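Local coordinates for kelch domain-containing protein (Colletotrichum graminicola M1.001, PDB 5C86) that probably oxidises alcohols with the help of copper, as a fungal member of the galactose oxidase and glyoxal oxidase (AA5) family, at residues 225-230 against 235-240; 216-221 against 251-256. One frame throughout, in Å; residues are numbered along the deposited sequence. Where two conformers were deposited one is given.

Overall arrangement
Both interactions involve the propeller blade that begins with strand 225-230; interaction 2 also ties the connection from the preceding blade to it. They touch through neighbouring strands 235-239 and 254-258. Interaction 1, its centre about 11 Å from that of the chain, is the buried hairpin at the inner end of the blade, built mainly from main-chain hydrogen bonds and apolar side chains. Interaction 2 is also largely buried, about 19 Å from centre to centre; there polar side chains and two waters join residues 216-221 to 251-256. Probable backbone bonds, Thr238 N to His255 O and Gly240 N to Asn253 O (2.9 Å each), join the two. Buried area falls from 557 to 183 Å².

Interaction 1: residues 225-230 against 235-240; sequences VSVMYD and KIFTYG
Val225 and Tyr239 bond in both directions: Val225 N meets Tyr239 O at 2.9 Å and 165°, and Tyr239 N returns to Val225 O. Val227 and Phe237 repeat this reciprocal pairing, with Phe237 N 2.9 Å from Val227 O. At the far end Lys235 N gives an almost straight bond to Asp230 O (3.0 Å, 176°). Between these, Tyr229 N reaches Lys235 O only weakly, at 3.2 Å. Tyr229 and Asp230 thus both face Lys235, a classic beta bulge. This hairpin opens a four-stranded blade of the galactose oxidase-like (kelch) propeller; the Val225 side chain is about 10 Å from that of His423, which binds copper in another structure (none is bound here). Tyr229, with CG between its backbone N and carbonyl carbon (chi1 68°), swings its ring back over the second strand: Lys235 CB lies on one face, 3.4 Å from CZ, while Phe237 N sits at the edge in the ring plane. Beyond the ring, Lys235 NZ bonds Thr258 OG1. On the face carrying Ser226 and Thr238, Met228 CE packs against Ile236 CD1 (3.9 Å). On the other face, Val225 CG2 lies beside Tyr239 CB at 3.9 Å, and the Phe237 ring stacks on Phe315.

Interaction 2: residues 216-221 against 251-256; sequences GTDEDS and TSNAHI
Asp218 meets two flat groups of segment 251-256, the His255 imidazole and the Asn253 amide. Asp218 CB lies oblique to the imidazole, 3.7 Å from His255 CE1, and the carboxylate and ring planes are 36° apart; at the ring edge, in plane, sits water 1. The amide is met in its own plane: Asn253 ND2 donates to Asp218 OD1 at 2.9 Å, with an N-H...O angle of 167°, and arrives nearly along the C-O axis of that oxygen, although the two flat groups are steeply inclined to each other. This contact belongs to the propeller fold. Segment 216-221 lies in the connection from strand 208-214, the last of one blade, to strand 225-230, the first of the next, and it is held here against residues 251-256, which lead into that next blade's third strand. With CB already directed at segment 251-256, CG anti to the backbone N (chi1 -157°) places the Asp218 carboxylate beside Asn253. Its second oxygen, OD2, forms a salt bridge with Arg215, so OD2 is engaged there while OD1 faces Asn253. Asn253 OD1 accepts from Asn273 ND2, which fixes the amide orientation and leaves ND2 facing Asp218. Two waters extend the contact. Water 1 accepts from Thr217 N at 2.8 Å and hydrogen-bonds His255 NE2 at 2.8 Å, tying the loop backbone to the ring. Water 2 donates to Asp218 OD1 at 2.8 Å and to Ser221 OG at 2.7 Å, adding a second grip on OD1, and its third partner is Thr251 OG1 at 2.7 Å. That hydroxyl also closes an ST turn, accepting from Asn253 N with OG1 and N 3.1 Å apart.

Interaction 1: residues 225-230 against 235-240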
ATOM      1  N   VAL A 225       3.708   0.293 -10.343  1.00 11.22           N
ATOM      2  CA  VAL A 225       3.057  -0.194  -9.130  1.00 11.54           C
ATOM      3  C   VAL A 225       3.307  -1.672  -8.960  1.00 10.55           C
ATOM      4  O   VAL A 225       3.545  -2.417  -9.941  1.00 12.73           O
ATOM      5  CB  VAL A 225       1.575   0.111  -9.131  1.00 13.61           C
ATOM      6  CG1 VAL A 225       1.323   1.592  -9.028  1.00 15.70           C
ATOM      7  CG2 VAL A 225       0.858  -0.434 -10.329  1.00 14.61           C
ATOM      8  N   SER A 226       3.214  -2.139  -7.749  1.00 10.55           N
ATOM      9  CA  SER A 226       3.373  -3.568  -7.424  1.00 11.52           C
ATOM     10  C   SER A 226       2.581  -3.936  -6.224  1.00 10.85           C
ATOM     11  O   SER A 226       2.360  -3.076  -5.331  1.00 11.60           O
ATOM     12  CB  SER A 226       4.831  -3.957  -7.231  1.00 13.31           C
ATOM     13  OG  SER A 226       5.435  -3.458  -6.042  1.00 14.03           O
ATOM     14  N   VAL A 227       2.121  -5.187  -6.139  0.72 10.85           N
ATOM     15  CA  VAL A 227       1.367  -5.655  -5.003  0.72 11.52           C
ATOM     16  C   VAL A 227       1.493  -7.148  -4.841  0.72 11.70           C
ATOM     17  O   VAL A 227       1.344  -7.881  -5.795  0.72 11.50           O
ATOM     18  CB  VAL A 227      -0.110  -5.228  -4.973  0.72 12.85           C
ATOM     19  CG1 VAL A 227      -0.801  -5.795  -6.171  0.72 13.44           C
ATOM     20  CG2 VAL A 227      -0.778  -5.653  -3.695  0.72 14.16           C
ATOM     21  N   MET A 228       1.670  -7.584  -3.586  1.00 11.23           N
ATOM     22  CA  MET A 228       1.725  -8.958  -3.242  1.00 11.42           C
ATOM     23  C   MET A 228       0.301  -9.447  -3.048  1.00 11.51           C
ATOM     24  O   MET A 228      -0.281  -9.305  -1.995  1.00 12.04           O
ATOM     25  CB  MET A 228       2.541  -9.150  -1.982  1.00 11.28           C
ATOM     26  CG  MET A 228       2.791 -10.621  -1.676  1.00 12.09           C
ATOM     27  SD  MET A 228       3.841 -10.900  -0.255  1.00 14.85           S
ATOM     28  CE  MET A 228       5.414 -10.553  -1.013  1.00 15.25           C
ATOM     29  N   TYR A 229      -0.237 -10.088  -4.069  1.00 11.12           N
ATOM     30  CA  TYR A 229      -1.616 -10.500  -4.089  1.00 10.59           C
ATOM     31  C   TYR A 229      -1.826 -11.920  -3.548  1.00 11.19           C
ATOM     32  O   TYR A 229      -2.963 -12.313  -3.286  1.00 12.12           O
ATOM     33  CB  TYR A 229      -2.219 -10.357  -5.493  1.00 11.63           C
ATOM     34  CG  TYR A 229      -1.664 -11.311  -6.506  1.00 11.00           C
ATOM     35  CD1 TYR A 229      -2.151 -12.554  -6.615  1.00 11.74           C
ATOM     36  CD2 TYR A 229      -0.613 -10.937  -7.299  1.00 11.37           C
ATOM     37  CE1 TYR A 229      -1.602 -13.434  -7.562  1.00 11.84           C
ATOM     38  CE2 TYR A 229      -0.026 -11.770  -8.228  1.00 12.73           C
ATOM     39  CZ  TYR A 229      -0.542 -13.023  -8.310  1.00 12.27           C
ATOM     40  OH  TYR A 229      -0.024 -13.845  -9.279  1.00 15.30           O
ATOM     41  N   ASP A 230      -0.773 -12.751  -3.436  1.00 12.03           N
ATOM     42  CA  ASP A 230      -0.920 -14.042  -2.780  1.00 11.83           C
ATOM     43  C   ASP A 230       0.379 -14.295  -2.076  1.00 12.04           C
ATOM     44  O   ASP A 230       1.338 -14.821  -2.699  1.00 13.62           O
ATOM     45  CB  ASP A 230      -1.281 -15.152  -3.753  1.00 13.66           C
ATOM     46  CG  ASP A 230      -1.422 -16.511  -3.053  1.00 15.66           C
ATOM     47  OD1 ASP A 230      -0.975 -16.651  -1.872  1.00 16.25           O
ATOM     48  OD2 ASP A 230      -2.043 -17.407  -3.670  1.00 20.05           O
ATOM     49  N   LYS A 235       3.549 -14.435  -4.639  1.00 12.80           N
ATOM     50  CA  LYS A 235       3.209 -13.845  -5.900  1.00 12.72           C
ATOM     51  C   LYS A 235       3.030 -12.321  -5.823  1.00 13.09           C
ATOM     52  O   LYS A 235       2.264 -11.809  -4.962  1.00 11.72           O
ATOM     53  CB  LYS A 235       1.921 -14.388  -6.440  1.00 14.52           C
ATOM     54  CG  LYS A 235       1.878 -15.892  -6.633  1.00 17.00           C
ATOM     55  CD  LYS A 235       2.553 -16.284  -7.884  1.00 18.74           C
ATOM     56  CE  LYS A 235       2.352 -17.766  -8.185  1.00 21.21           C
ATOM     57  NZ  LYS A 235       3.145 -18.080  -9.380  1.00 21.50           N
ATOM     58  N   ILE A 236       3.773 -11.623  -6.667  1.00 11.47           N
ATOM     59  CA  ILE A 236       3.724 -10.149  -6.775  1.00 10.67           C
ATOM     60  C   ILE A 236       3.361  -9.730  -8.195  1.00 11.89           C
ATOM     61  O   ILE A 236       4.007 -10.191  -9.145  1.00 12.34           O
ATOM     62  CB  ILE A 236       5.018  -9.533  -6.329  1.00 12.20           C
ATOM     63  CG1 ILE A 236       5.404 -10.021  -4.933  1.00 12.09           C
ATOM     64  CG2 ILE A 236       4.971  -8.009  -6.429  1.00 13.36           C
ATOM     65  CD1 ILE A 236       6.775  -9.621  -4.557  1.00 14.61           C
ATOM     66  N   PHE A 237       2.383  -8.852  -8.358  1.00 11.23           N
ATOM     67  CA  PHE A 237       2.028  -8.317  -9.655  1.00 10.95           C
ATOM     68  C   PHE A 237       2.724  -6.988  -9.793  1.00 11.03           C
ATOM     69  O   PHE A 237       2.802  -6.201  -8.807  1.00 11.46           O
ATOM     70  CB  PHE A 237       0.526  -8.050  -9.667  1.00 10.96           C
ATOM     71  CG  PHE A 237       0.028  -7.171 -10.773  1.00 11.47           C
ATOM     72  CD1 PHE A 237      -0.104  -7.658 -12.075  1.00 12.84           C
ATOM     73  CD2 PHE A 237      -0.411  -5.911 -10.499  1.00 12.64           C
ATOM     74  CE1 PHE A 237      -0.598  -6.903 -13.076  1.00 14.29           C
ATOM     75  CE2 PHE A 237      -0.933  -5.118 -11.532  1.00 12.65           C
ATOM     76  CZ  PHE A 237      -1.089  -5.628 -12.807  1.00 12.51           C
ATOM     77  N   THR A 238       3.240  -6.702 -10.982  1.00 10.71           N
ATOM     78  CA  THR A 238       3.897  -5.400 -11.278  1.00 10.95           C
ATOM     79  C   THR A 238       3.359  -4.807 -12.490  1.00 10.60           C
ATOM     80  O   THR A 238       2.959  -5.543 -13.413  1.00 11.44           O
ATOM     81  CB  THR A 238       5.415  -5.514 -11.431  1.00 12.30           C
ATOM     82  OG1 THR A 238       5.752  -6.183 -12.690  1.00 13.97           O
ATOM     83  CG2 THR A 238       6.051  -6.228 -10.219  1.00 12.94           C
ATOM     84  N   TYR A 239       3.268  -3.455 -12.596  1.00 10.78           N
ATOM     85  CA  TYR A 239       2.633  -2.820 -13.746  1.00 10.38           C
ATOM     86  C   TYR A 239       3.249  -1.460 -14.010  1.00 10.50           C
ATOM     87  O   TYR A 239       3.320  -0.638 -13.113  1.00 11.69           O
ATOM     88  CB  TYR A 239       1.111  -2.601 -13.539  1.00 11.22           C
ATOM     89  CG  TYR A 239       0.391  -2.166 -14.795  1.00 11.68           C
ATOM     90  CD1 TYR A 239       0.068  -3.125 -15.729  1.00 12.90           C
ATOM     91  CD2 TYR A 239       0.113  -0.865 -15.076  1.00 12.79           C
ATOM     92  CE1 TYR A 239      -0.544  -2.812 -16.909  1.00 13.02           C
ATOM     93  CE2 TYR A 239      -0.501  -0.513 -16.261  1.00 12.85           C
ATOM     94  CZ  TYR A 239      -0.861  -1.525 -17.144  1.00 14.12           C
ATOM     95  OH  TYR A 239      -1.514  -1.229 -18.349  1.00 14.32           O
ATOM     96  N   GLY A 240       3.497  -1.181 -15.275  1.00 10.26           N
ATOM     97  CA  GLY A 240       3.718   0.187 -15.736  1.00 10.70           C
ATOM     98  C   GLY A 240       4.982   0.856 -15.269  1.00 12.20           C
ATOM     99  O   GLY A 240       5.978   0.220 -14.941  1.00 13.21           O
TER

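Interaction 2: residues 216-221 against 251-256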
ATOM      1  N   GLY A 216      12.506  -9.827 -15.855  1.00 17.04           N
ATOM      2  CA  GLY A 216      12.270 -10.223 -17.255  1.00 18.77           C
ATOM      3  C   GLY A 216      12.978  -9.348 -18.251  1.00 17.57           C
ATOM      4  O   GLY A 216      14.129  -9.023 -18.030  1.00 21.27           O
ATOM      5  N   THR A 217      12.288  -8.968 -19.320  1.00 18.78           N
ATOM      6  CA  THR A 217      12.828  -8.006 -20.255  1.00 21.79           C
ATOM      7  C   THR A 217      12.269  -6.612 -20.005  1.00 19.84           C
ATOM      8  O   THR A 217      12.329  -5.763 -20.851  1.00 21.65           O
ATOM      9  CB  THR A 217      12.438  -8.367 -21.708  1.00 24.27           C
ATOM     10  OG1 THR A 217      10.991  -8.477 -21.790  1.00 24.88           O
ATOM     11  CG2 THR A 217      13.152  -9.664 -22.045  1.00 27.77           C
ATOM     12  N   ASP A 218      11.708  -6.365 -18.818  1.00 19.37           N
ATOM     13  CA  ASP A 218      11.201  -4.996 -18.521  1.00 18.03           C
ATOM     14  C   ASP A 218      12.321  -3.987 -18.468  1.00 16.58           C
ATOM     15  O   ASP A 218      13.538  -4.303 -18.227  1.00 17.96           O
ATOM     16  CB  ASP A 218      10.459  -5.020 -17.163  1.00 17.75           C
ATOM     17  CG  ASP A 218       9.444  -3.894 -16.986  1.00 17.39           C
ATOM     18  OD1 ASP A 218       9.040  -3.270 -18.000  1.00 18.58           O
ATOM     19  OD2 ASP A 218       9.028  -3.668 -15.783  1.00 16.16           O
ATOM     20  N   GLU A 219      11.929  -2.760 -18.729  1.00 17.09           N
ATOM     21  CA  GLU A 219      12.803  -1.603 -18.542  1.00 17.91           C
ATOM     22  C   GLU A 219      12.642  -1.042 -17.108  1.00 15.67           C
ATOM     23  O   GLU A 219      11.730  -1.394 -16.378  1.00 15.90           O
ATOM     24  CB  GLU A 219      12.517  -0.495 -19.580  1.00 21.42           C
ATOM     25  CG  GLU A 219      12.723  -0.819 -21.075  0.70 24.23           C
ATOM     26  CD  GLU A 219      14.064  -1.453 -21.391  0.55 27.03           C
ATOM     27  OE1 GLU A 219      15.106  -1.155 -20.736  0.50 28.66           O
ATOM     28  OE2 GLU A 219      14.078  -2.287 -22.314  0.40 32.99           O
ATOM     29  N   ASP A 220      13.502  -0.135 -16.734  1.00 14.50           N
ATOM     30  CA  ASP A 220      13.332   0.605 -15.502  1.00 14.78           C
ATOM     31  C   ASP A 220      11.921   1.277 -15.513  1.00 14.44           C
ATOM     32  O   ASP A 220      11.415   1.741 -16.559  1.00 12.93           O
ATOM     33  CB  ASP A 220      14.333   1.717 -15.436  1.00 15.73           C
ATOM     34  CG  ASP A 220      15.753   1.225 -15.182  1.00 16.76           C
ATOM     35  OD1 ASP A 220      15.998   0.067 -14.779  1.00 17.93           O
ATOM     36  OD2 ASP A 220      16.669   2.084 -15.288  1.00 18.57           O
ATOM     37  N   SER A 221      11.255   1.263 -14.322  1.00 12.59           N
ATOM     38  CA  SER A 221       9.812   1.517 -14.277  1.00 12.60           C
ATOM     39  C   SER A 221       9.482   2.344 -13.038  1.00 11.02           C
ATOM     40  O   SER A 221       8.638   1.984 -12.221  1.00 11.27           O
ATOM     41  CB  SER A 221       9.087   0.165 -14.169  1.00 13.30           C
ATOM     42  OG  SER A 221       9.173  -0.586 -15.364  1.00 12.75           O
ATOM     43  N   THR A 251       4.733   2.804 -19.457  1.00 11.85           N
ATOM     44  CA  THR A 251       4.348   1.563 -20.152  1.00 12.39           C
ATOM     45  C   THR A 251       3.084   0.934 -19.613  1.00 12.37           C
ATOM     46  O   THR A 251       2.550   1.348 -18.573  1.00 12.03           O
ATOM     47  CB  THR A 251       5.430   0.487 -20.053  1.00 13.77           C
ATOM     48  OG1 THR A 251       5.369  -0.182 -18.776  1.00 14.75           O
ATOM     49  CG2 THR A 251       6.772   1.014 -20.325  1.00 14.62           C
ATOM     50  N   SER A 252       2.624  -0.091 -20.334  1.00 11.80           N
ATOM     51  CA  SER A 252       1.536  -0.898 -19.942  1.00 12.50           C
ATOM     52  C   SER A 252       2.066  -2.314 -19.660  1.00 12.16           C
ATOM     53  O   SER A 252       1.286  -3.278 -19.704  1.00 12.57           O
ATOM     54  CB  SER A 252       0.400  -0.909 -20.992  1.00 13.42           C
ATOM     55  OG  SER A 252       0.941  -1.255 -22.285  1.00 13.80           O
ATOM     56  N   ASN A 253       3.351  -2.443 -19.376  1.00 12.46           N
ATOM     57  CA  ASN A 253       3.934  -3.756 -19.137  1.00 13.03           C
ATOM     58  C   ASN A 253       3.430  -4.324 -17.821  1.00 12.30           C
ATOM     59  O   ASN A 253       3.287  -3.642 -16.812  1.00 12.99           O
ATOM     60  CB  ASN A 253       5.453  -3.713 -19.100  1.00 13.82           C
ATOM     61  CG  ASN A 253       6.087  -3.365 -20.434  1.00 14.76           C
ATOM     62  OD1 ASN A 253       5.464  -3.389 -21.487  1.00 18.82           O
ATOM     63  ND2 ASN A 253       7.325  -3.095 -20.382  1.00 19.72           N
ATOM     64  N   ALA A 254       3.176  -5.627 -17.804  1.00 11.99           N
ATOM     65  CA  ALA A 254       2.501  -6.354 -16.691  1.00 12.36           C
ATOM     66  C   ALA A 254       3.334  -7.653 -16.470  1.00 12.93           C
ATOM     67  O   ALA A 254       3.574  -8.403 -17.421  1.00 14.48           O
ATOM     68  CB  ALA A 254       1.115  -6.625 -16.996  1.00 13.22           C
ATOM     69  N   HIS A 255       3.691  -7.925 -15.236  1.00 12.49           N
ATOM     70  CA  HIS A 255       4.493  -9.113 -14.859  1.00 14.27           C
ATOM     71  C   HIS A 255       3.966  -9.703 -13.572  1.00 14.46           C
ATOM     72  O   HIS A 255       3.364  -8.998 -12.729  1.00 12.40           O
ATOM     73  CB  HIS A 255       5.966  -8.840 -14.657  1.00 15.21           C
ATOM     74  CG  HIS A 255       6.663  -8.388 -15.881  1.00 14.81           C
ATOM     75  ND1 HIS A 255       6.623  -7.081 -16.351  1.00 16.31           N
ATOM     76  CD2 HIS A 255       7.385  -9.097 -16.793  1.00 17.44           C
ATOM     77  CE1 HIS A 255       7.325  -7.006 -17.484  1.00 19.40           C
ATOM     78  NE2 HIS A 255       7.796  -8.216 -17.771  1.00 17.28           N
ATOM     79  N   ILE A 256       4.097 -11.030 -13.428  0.59 12.87           N
ATOM     80  CA  ILE A 256       3.953 -11.694 -12.148  0.59 13.07           C
ATOM     81  C   ILE A 256       5.291 -12.264 -11.733  0.59 13.11           C
ATOM     82  O   ILE A 256       5.888 -13.009 -12.504  0.59 13.39           O
ATOM     83  CB  ILE A 256       2.874 -12.813 -12.192  0.59 12.98           C
ATOM     84  CG1 ILE A 256       1.454 -12.264 -12.325  0.59 13.10           C
ATOM     85  CG2 ILE A 256       3.043 -13.759 -10.975  0.59 13.41           C
ATOM     86  CD1 ILE A 256       0.418 -13.327 -12.707  0.59 13.69           C
TER
HETATM   87  O   HOH W   1       9.582  -9.470 -19.485  1.00 25.68           O
HETATM   88  O   HOH W   2       7.786  -0.791 -17.718  1.00 15.21           O